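Local coordinates for acetyltransferase, GNAT family (PDB 2OH1), which probably transfers an acetyl group from acetyl-coenzyme A to an acceptor not yet identified, as in other GNAT-family acetyltransferases, at residues 94-106 with 128-142. Sequence-based numbering, arbitrary orientation. Where two conformers were deposited one is given.
Sequences LWEDLAIDKAYYL and AEKLGIEMSVPFIRL
The ring of Tyr104 is wedged among Val137, Ile140, Leu131 and Gly132, between the sheet and helix 128-134. Val137 CG1 lies over one face of the ring, toward its rim, and Tyr104 CE1 is 3.6 Å from Val137 CG2. Tyr104 CE2 reaches the backbone at Gly132 CA (3.6 Å), where the helix carries no side chain. CG of Leu131 sits at the ring's edge, and Ile140 CD1 touches Tyr104 CB and CD2. Farther along the same sheet face, Leu106 packs against Ala128 CB and Ile140 CG2. Between the strands, Tyr104 N bonds to Phe139 O, Arg141 N to Tyr104 O and Leu106 N to Arg141 O, a parallel ladder.

On the other sheet face the Arg141 side chain, extended from CG to NE (chi2 175°, chi3 170°), runs across one face of the Trp95 ring. Arg141 CD stands 3.6 Å from the centroid of the Trp95 six-membered ring in a CH-pi contact, and the guanidinium stacks flat on the indole, planes 10° apart. Around the guanidinium rim, Arg141 NH1 donates to Tyr105 OH in plane and to Leu98 O, 2.9 Å away, from above the carbonyl plane; Asp101 N reaches that oxygen from the opposite face. Arg141 NH2, salt-bridged to Asp101, donates to the anti lone pair of Asp101 OD2 (2.9 Å), and NE bonds to Gln173 of strand 169-175. These bonds fix the rotation of the group and tie the loop after helix 89-95 to the sheet. A Schellman motif with Ser136 as C-prime ends the helix before the chain enters strand 139-145, completing the right-handed beta-alpha-beta crossover of the GNAT fold.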
ATOM      1  N   LEU A  94       3.625   3.608  16.373  1.00 18.47           N
ATOM      2  CA  LEU A  94       4.831   3.063  15.827  1.00 18.66           C
ATOM      3  C   LEU A  94       5.900   4.137  15.546  1.00 19.33           C
ATOM      4  O   LEU A  94       7.068   3.931  15.807  1.00 20.42           O
ATOM      5  CB  LEU A  94       4.497   2.261  14.568  1.00 20.63           C
ATOM      6  CG  LEU A  94       5.464   1.185  14.242  1.00 27.31           C
ATOM      7  CD1 LEU A  94       5.414   0.061  15.273  1.00 24.35           C
ATOM      8  CD2 LEU A  94       5.263   0.732  12.797  1.00 22.73           C
ATOM      9  N   TRP A  95       5.474   5.272  14.996  1.00 16.58           N
ATOM     10  CA  TRP A  95       6.370   6.347  14.500  1.00 19.85           C
ATOM     11  C   TRP A  95       6.784   7.363  15.601  1.00 21.23           C
ATOM     12  O   TRP A  95       7.644   8.193  15.376  1.00 21.50           O
ATOM     13  CB  TRP A  95       5.736   7.036  13.269  1.00 17.61           C
ATOM     14  CG  TRP A  95       5.861   6.158  12.025  1.00 15.97           C
ATOM     15  CD1 TRP A  95       5.049   5.133  11.659  1.00 16.99           C
ATOM     16  CD2 TRP A  95       6.951   6.156  11.082  1.00 16.30           C
ATOM     17  NE1 TRP A  95       5.534   4.524  10.550  1.00 16.05           N
ATOM     18  CE2 TRP A  95       6.706   5.142  10.163  1.00 15.53           C
ATOM     19  CE3 TRP A  95       8.109   6.972  10.916  1.00 15.75           C
ATOM     20  CZ2 TRP A  95       7.591   4.873   9.090  1.00 16.36           C
ATOM     21  CZ3 TRP A  95       8.974   6.704   9.856  1.00 18.07           C
ATOM     22  CH2 TRP A  95       8.692   5.679   8.970  1.00 17.17           C
ATOM     23  N   GLU A  96       6.131   7.277  16.757  1.00 19.91           N
ATOM     24  CA  GLU A  96       6.524   8.057  17.954  1.00 23.55           C
ATOM     25  C   GLU A  96       6.610   9.526  17.570  1.00 24.02           C
ATOM     26  O   GLU A  96       5.642  10.060  17.010  1.00 25.78           O
ATOM     27  CB  GLU A  96       7.799   7.488  18.583  1.00 23.71           C
ATOM     28  CG  GLU A  96       7.602   6.045  19.034  1.00 25.39           C
ATOM     29  CD  GLU A  96       8.694   5.499  19.937  1.00 29.38           C
ATOM     30  OE1 GLU A  96       9.809   6.081  19.957  1.00 38.80           O
ATOM     31  OE2 GLU A  96       8.419   4.483  20.630  1.00 32.40           O
ATOM     32  N   ASP A  97       7.708  10.219  17.836  0.50 26.05           N
ATOM     33  CA  ASP A  97       7.680  11.675  17.647  0.50 27.50           C
ATOM     34  C   ASP A  97       7.761  12.101  16.178  0.50 28.70           C
ATOM     35  O   ASP A  97       7.683  13.288  15.862  0.50 29.03           O
ATOM     36  CB  ASP A  97       8.795  12.335  18.456  0.50 28.37           C
ATOM     37  CG  ASP A  97       8.618  12.136  19.950  0.50 32.75           C
ATOM     38  OD1 ASP A  97       7.492  12.358  20.456  0.50 33.68           O
ATOM     39  OD2 ASP A  97       9.604  11.741  20.607  0.50 39.30           O
ATOM     40  N   LEU A  98       7.924  11.145  15.268  1.00 28.47           N
ATOM     41  CA  LEU A  98       7.775  11.456  13.873  1.00 27.64           C
ATOM     42  C   LEU A  98       6.317  11.477  13.447  1.00 26.46           C
ATOM     43  O   LEU A  98       6.023  11.998  12.399  1.00 24.42           O
ATOM     44  CB  LEU A  98       8.576  10.475  13.022  1.00 28.26           C
ATOM     45  CG  LEU A  98      10.105  10.439  13.155  1.00 31.05           C
ATOM     46  CD1 LEU A  98      10.702   9.607  12.016  1.00 33.47           C
ATOM     47  CD2 LEU A  98      10.644  11.829  13.161  1.00 34.73           C
ATOM     48  N   ALA A  99       5.396  10.989  14.283  1.00 23.76           N
ATOM     49  CA  ALA A  99       3.991  10.886  13.878  1.00 23.32           C
ATOM     50  C   ALA A  99       3.334  12.257  13.638  1.00 25.12           C
ATOM     51  O   ALA A  99       2.281  12.350  12.989  1.00 25.25           O
ATOM     52  CB  ALA A  99       3.180  10.044  14.902  1.00 24.67           C
ATOM     53  N   ILE A 100       3.961  13.306  14.151  1.00 29.22           N
ATOM     54  CA  ILE A 100       3.424  14.673  14.001  1.00 28.77           C
ATOM     55  C   ILE A 100       3.713  15.277  12.618  1.00 30.84           C
ATOM     56  O   ILE A 100       3.032  16.221  12.237  1.00 29.47           O
ATOM     57  CB  ILE A 100       3.970  15.664  15.110  1.00 30.51           C
ATOM     58  CG2 ILE A 100       5.490  15.746  15.032  1.00 30.56           C
ATOM     59  N   ASP A 101       4.693  14.724  11.877  1.00 28.38           N
ATOM     60  CA  ASP A 101       4.936  15.106  10.469  1.00 28.21           C
ATOM     61  C   ASP A 101       3.771  14.671   9.624  1.00 29.26           C
ATOM     62  O   ASP A 101       3.143  13.636   9.870  1.00 32.94           O
ATOM     63  CB  ASP A 101       6.173  14.446   9.881  1.00 29.95           C
ATOM     64  CG  ASP A 101       7.373  14.601  10.745  1.00 35.21           C
ATOM     65  OD1 ASP A 101       7.356  15.556  11.555  1.00 44.82           O
ATOM     66  OD2 ASP A 101       8.313  13.760  10.633  1.00 33.06           O
ATOM     67  N   LYS A 102       3.451  15.459   8.626  1.00 23.04           N
ATOM     68  CA  LYS A 102       2.448  15.053   7.688  1.00 22.23           C
ATOM     69  C   LYS A 102       3.079  13.976   6.823  1.00 23.43           C
ATOM     70  O   LYS A 102       4.204  14.093   6.364  1.00 20.26           O
ATOM     71  CB  LYS A 102       2.015  16.201   6.802  1.00 22.32           C
ATOM     72  CG  LYS A 102       1.560  17.448   7.575  1.00 30.05           C
ATOM     73  CD  LYS A 102       0.451  17.128   8.541  1.00 37.83           C
ATOM     74  CE  LYS A 102      -0.082  18.409   9.199  1.00 37.82           C
ATOM     75  NZ  LYS A 102      -1.200  18.030  10.095  1.00 53.16           N
ATOM     76  N   ALA A 103       2.318  12.922   6.589  1.00 18.88           N
ATOM     77  CA  ALA A 103       2.792  11.794   5.819  1.00 16.87           C
ATOM     78  C   ALA A 103       1.590  10.966   5.427  1.00 19.22           C
ATOM     79  O   ALA A 103       0.579  11.015   6.088  1.00 18.85           O
ATOM     80  CB  ALA A 103       3.763  10.938   6.631  1.00 15.24           C
ATOM     81  N   TYR A 104       1.734  10.230   4.335  1.00 16.83           N
ATOM     82  CA  TYR A 104       0.846   9.162   3.961  1.00 15.52           C
ATOM     83  C   TYR A 104       1.474   7.839   4.355  1.00 16.99           C
ATOM     84  O   TYR A 104       2.714   7.671   4.299  1.00 18.48           O
ATOM     85  CB  TYR A 104       0.663   9.135   2.468  1.00 18.12           C
ATOM     86  CG  TYR A 104      -0.082  10.330   1.865  1.00 17.12           C
ATOM     87  CD1 TYR A 104      -0.756  11.279   2.658  1.00 17.34           C
ATOM     88  CD2 TYR A 104      -0.138  10.476   0.467  1.00 19.65           C
ATOM     89  CE1 TYR A 104      -1.501  12.313   2.067  1.00 18.09           C
ATOM     90  CE2 TYR A 104      -0.831  11.526  -0.100  1.00 21.57           C
ATOM     91  CZ  TYR A 104      -1.494  12.409   0.693  1.00 17.51           C
ATOM     92  OH  TYR A 104      -2.172  13.465   0.117  1.00 24.16           O
ATOM     93  N   TYR A 105       0.630   6.906   4.796  1.00 16.29           N
ATOM     94  CA  TYR A 105       1.057   5.621   5.281  1.00 16.62           C
ATOM     95  C   TYR A 105       0.468   4.558   4.351  1.00 17.12           C
ATOM     96  O   TYR A 105      -0.723   4.504   4.131  1.00 17.04           O
ATOM     97  CB  TYR A 105       0.606   5.376   6.736  1.00 15.59           C
ATOM     98  CG  TYR A 105       1.286   6.338   7.675  1.00 15.22           C
ATOM     99  CD1 TYR A 105       0.829   7.630   7.792  1.00 14.55           C
ATOM    100  CD2 TYR A 105       2.454   6.000   8.345  1.00 13.90           C
ATOM    101  CE1 TYR A 105       1.508   8.583   8.599  1.00 15.76           C
ATOM    102  CE2 TYR A 105       3.115   6.911   9.168  1.00 15.93           C
ATOM    103  CZ  TYR A 105       2.662   8.190   9.299  1.00 15.93           C
ATOM    104  OH  TYR A 105       3.337   9.102  10.097  1.00 17.52           O
ATOM    105  N   LEU A 106       1.327   3.757   3.733  0.50 16.69           N
ATOM    106  CA  LEU A 106       0.848   2.735   2.829  0.50 16.37           C
ATOM    107  C   LEU A 106       0.571   1.470   3.612  0.50 16.07           C
ATOM    108  O   LEU A 106       1.543   0.781   3.995  0.50 17.04           O
ATOM    109  CB  LEU A 106       1.900   2.454   1.722  0.50 18.48           C
ATOM    110  CG  LEU A 106       2.381   3.646   0.902  0.50 17.44           C
ATOM    111  CD1 LEU A 106       3.241   3.201  -0.311  0.50 20.77           C
ATOM    112  CD2 LEU A 106       1.232   4.519   0.461  0.50 19.83           C
ATOM    113  N   ALA A 128       1.340   6.936  -5.287  1.00 17.23           N
ATOM    114  CA  ALA A 128       1.165   7.521  -3.948  1.00 18.96           C
ATOM    115  C   ALA A 128       2.164   8.697  -3.773  1.00 18.81           C
ATOM    116  O   ALA A 128       1.808   9.723  -3.173  1.00 17.90           O
ATOM    117  CB  ALA A 128       1.325   6.449  -2.828  1.00 19.78           C
ATOM    118  N   GLU A 129       3.413   8.483  -4.207  1.00 19.35           N
ATOM    119  CA  GLU A 129       4.455   9.519  -4.179  1.00 16.73           C
ATOM    120  C   GLU A 129       3.973  10.750  -4.926  1.00 21.22           C
ATOM    121  O   GLU A 129       4.033  11.862  -4.398  1.00 18.12           O
ATOM    122  CB  GLU A 129       5.759   9.017  -4.764  1.00 17.14           C
ATOM    123  CG  GLU A 129       6.398   7.855  -3.986  1.00 16.91           C
ATOM    124  CD  GLU A 129       7.623   7.277  -4.707  1.00 23.39           C
ATOM    125  OE1 GLU A 129       8.381   8.053  -5.314  1.00 25.64           O
ATOM    126  OE2 GLU A 129       7.850   6.041  -4.605  1.00 27.01           O
ATOM    127  N   LYS A 130       3.467  10.546  -6.136  1.00 17.18           N
ATOM    128  CA  LYS A 130       2.917  11.657  -6.962  1.00 18.14           C
ATOM    129  C   LYS A 130       1.755  12.365  -6.283  1.00 19.57           C
ATOM    130  O   LYS A 130       1.729  13.588  -6.282  1.00 19.64           O
ATOM    131  CB  LYS A 130       2.524  11.164  -8.341  1.00 21.71           C
ATOM    132  CG  LYS A 130       3.701  10.870  -9.202  1.00 24.05           C
ATOM    133  CD  LYS A 130       3.301  10.158 -10.534  1.00 31.53           C
ATOM    134  CE  LYS A 130       4.188  10.598 -11.698  1.00 48.96           C
ATOM    135  N   LEU A 131       0.849  11.631  -5.658  1.00 16.58           N
ATOM    136  CA  LEU A 131      -0.235  12.193  -4.928  1.00 19.20           C
ATOM    137  C   LEU A 131       0.286  13.055  -3.743  1.00 18.39           C
ATOM    138  O   LEU A 131      -0.157  14.175  -3.517  1.00 19.01           O
ATOM    139  CB  LEU A 131      -1.207  11.102  -4.432  1.00 21.52           C
ATOM    140  CG  LEU A 131      -2.365  11.572  -3.586  1.00 26.58           C
ATOM    141  CD1 LEU A 131      -3.261  12.506  -4.419  1.00 26.02           C
ATOM    142  CD2 LEU A 131      -3.169  10.418  -2.988  1.00 24.46           C
ATOM    143  N   GLY A 132       1.247  12.532  -2.997  1.00 18.15           N
ATOM    144  CA  GLY A 132       1.778  13.267  -1.859  1.00 17.51           C
ATOM    145  C   GLY A 132       2.451  14.543  -2.321  1.00 16.26           C
ATOM    146  O   GLY A 132       2.335  15.588  -1.660  1.00 17.68           O
ATOM    147  N   ILE A 133       3.174  14.480  -3.420  1.00 15.24           N
ATOM    148  CA  ILE A 133       3.807  15.689  -3.990  1.00 13.63           C
ATOM    149  C   ILE A 133       2.729  16.724  -4.367  1.00 17.95           C
ATOM    150  O   ILE A 133       2.814  17.885  -3.983  1.00 19.14           O
ATOM    151  CB  ILE A 133       4.735  15.359  -5.191  1.00 15.11           C
ATOM    152  CG1 ILE A 133       5.978  14.615  -4.680  1.00 16.39           C
ATOM    153  CG2 ILE A 133       5.084  16.632  -6.004  1.00 17.99           C
ATOM    154  CD1 ILE A 133       6.810  13.932  -5.778  1.00 17.67           C
ATOM    155  N   GLU A 134       1.680  16.287  -5.054  1.00 18.86           N
ATOM    156  CA  GLU A 134       0.567  17.190  -5.452  1.00 19.22           C
ATOM    157  C   GLU A 134      -0.051  17.864  -4.228  1.00 20.91           C
ATOM    158  O   GLU A 134      -0.464  19.044  -4.297  1.00 22.44           O
ATOM    159  CB  GLU A 134      -0.490  16.345  -6.204  1.00 23.24           C
ATOM    160  CG  GLU A 134      -1.754  17.037  -6.714  1.00 26.57           C
HETATM  161  N   MSE A 135      -0.088  17.141  -3.120  0.50 18.08           N
HETATM  162  CA  MSE A 135      -0.731  17.600  -1.922  0.50 17.51           C
HETATM  163  C   MSE A 135       0.242  18.173  -0.915  0.50 17.94           C
HETATM  164  O   MSE A 135      -0.137  18.410   0.242  0.50 19.46           O
HETATM  165  CB  MSE A 135      -1.552  16.447  -1.340  0.50 18.72           C
HETATM  166  CG  MSE A 135      -2.588  15.864  -2.331  0.50 15.77           C
HETATM  167 SE   MSE A 135      -3.783  17.195  -3.006  0.37 18.82          SE
HETATM  168  CE  MSE A 135      -3.043  17.570  -4.729  0.50 29.08           C
ATOM    169  N   SER A 136       1.494  18.375  -1.325  1.00 18.03           N
ATOM    170  CA  SER A 136       2.516  18.950  -0.454  1.00 18.93           C
ATOM    171  C   SER A 136       2.782  18.164   0.843  1.00 18.91           C
ATOM    172  O   SER A 136       3.012  18.738   1.896  1.00 18.84           O
ATOM    173  CB  SER A 136       2.188  20.426  -0.120  1.00 23.45           C
ATOM    174  OG  SER A 136       2.331  21.213  -1.285  1.00 28.59           O
ATOM    175  N   VAL A 137       2.733  16.843   0.775  1.00 15.93           N
ATOM    176  CA  VAL A 137       2.983  15.990   1.905  1.00 18.68           C
ATOM    177  C   VAL A 137       4.441  15.525   1.800  1.00 14.93           C
ATOM    178  O   VAL A 137       4.866  15.105   0.741  1.00 17.06           O
ATOM    179  CB  VAL A 137       2.019  14.800   1.896  1.00 17.58           C
ATOM    180  CG1 VAL A 137       2.420  13.771   2.894  1.00 18.82           C
ATOM    181  CG2 VAL A 137       0.576  15.263   2.165  1.00 19.48           C
ATOM    182  N   PRO A 138       5.220  15.706   2.854  1.00 16.33           N
ATOM    183  CA  PRO A 138       6.673  15.493   2.716  1.00 16.50           C
ATOM    184  C   PRO A 138       7.198  14.044   2.708  1.00 17.80           C
ATOM    185  O   PRO A 138       8.327  13.827   2.283  1.00 16.64           O
ATOM    186  CB  PRO A 138       7.250  16.236   3.930  1.00 17.78           C
ATOM    187  CG  PRO A 138       6.150  16.255   4.923  1.00 21.92           C
ATOM    188  CD  PRO A 138       4.875  16.316   4.160  1.00 17.73           C
ATOM    189  N   PHE A 139       6.385  13.070   3.170  1.00 14.41           N
ATOM    190  CA  PHE A 139       6.835  11.696   3.294  1.00 17.31           C
ATOM    191  C   PHE A 139       5.744  10.698   2.914  1.00 16.48           C
ATOM    192  O   PHE A 139       4.551  10.929   3.174  1.00 15.72           O
ATOM    193  CB  PHE A 139       7.209  11.350   4.736  1.00 19.45           C
ATOM    194  CG  PHE A 139       8.250  12.246   5.356  1.00 20.02           C
ATOM    195  CD1 PHE A 139       9.581  12.104   5.022  1.00 25.48           C
ATOM    196  CD2 PHE A 139       7.881  13.204   6.276  1.00 21.83           C
ATOM    197  CE1 PHE A 139      10.552  12.945   5.599  1.00 25.59           C
ATOM    198  CE2 PHE A 139       8.845  14.021   6.866  1.00 26.75           C
ATOM    199  CZ  PHE A 139      10.161  13.887   6.514  1.00 24.05           C
ATOM    200  N   ILE A 140       6.171   9.580   2.336  1.00 15.60           N
ATOM    201  CA  ILE A 140       5.375   8.357   2.281  1.00 15.44           C
ATOM    202  C   ILE A 140       6.086   7.399   3.247  1.00 17.30           C
ATOM    203  O   ILE A 140       7.326   7.286   3.218  1.00 16.01           O
ATOM    204  CB  ILE A 140       5.342   7.652   0.868  1.00 17.86           C
ATOM    205  CG1 ILE A 140       4.821   8.536  -0.260  1.00 31.14           C
ATOM    206  CG2 ILE A 140       4.535   6.317   0.913  1.00 23.64           C
ATOM    207  CD1 ILE A 140       3.467   9.185   0.021  1.00 27.82           C
ATOM    208  N   ARG A 141       5.297   6.713   4.071  1.00 15.44           N
ATOM    209  CA  ARG A 141       5.798   5.844   5.139  1.00 14.00           C
ATOM    210  C   ARG A 141       5.152   4.500   5.094  1.00 15.23           C
ATOM    211  O   ARG A 141       4.016   4.350   4.643  1.00 16.89           O
ATOM    212  CB  ARG A 141       5.578   6.477   6.506  1.00 12.98           C
ATOM    213  CG  ARG A 141       6.501   7.709   6.688  1.00 14.43           C
ATOM    214  CD  ARG A 141       6.206   8.410   7.987  1.00 16.23           C
ATOM    215  NE  ARG A 141       7.220   9.420   8.277  1.00 16.70           N
ATOM    216  CZ  ARG A 141       7.110  10.336   9.194  1.00 17.97           C
ATOM    217  NH1 ARG A 141       5.998  10.456   9.890  1.00 18.67           N
ATOM    218  NH2 ARG A 141       8.115  11.197   9.360  1.00 18.82           N
ATOM    219  N   LEU A 142       5.905   3.522   5.553  1.00 15.97           N
ATOM    220  CA  LEU A 142       5.328   2.194   5.729  1.00 18.81           C
ATOM    221  C   LEU A 142       6.157   1.396   6.745  1.00 17.65           C
ATOM    222  O   LEU A 142       7.221   1.817   7.153  1.00 17.35           O
ATOM    223  CB  LEU A 142       5.231   1.459   4.414  1.00 20.11           C
ATOM    224  CG  LEU A 142       6.586   1.241   3.744  1.00 20.03           C
ATOM    225  CD1 LEU A 142       7.277  -0.045   4.264  1.00 22.25           C
ATOM    226  CD2 LEU A 142       6.451   1.257   2.239  1.00 24.01           C
TER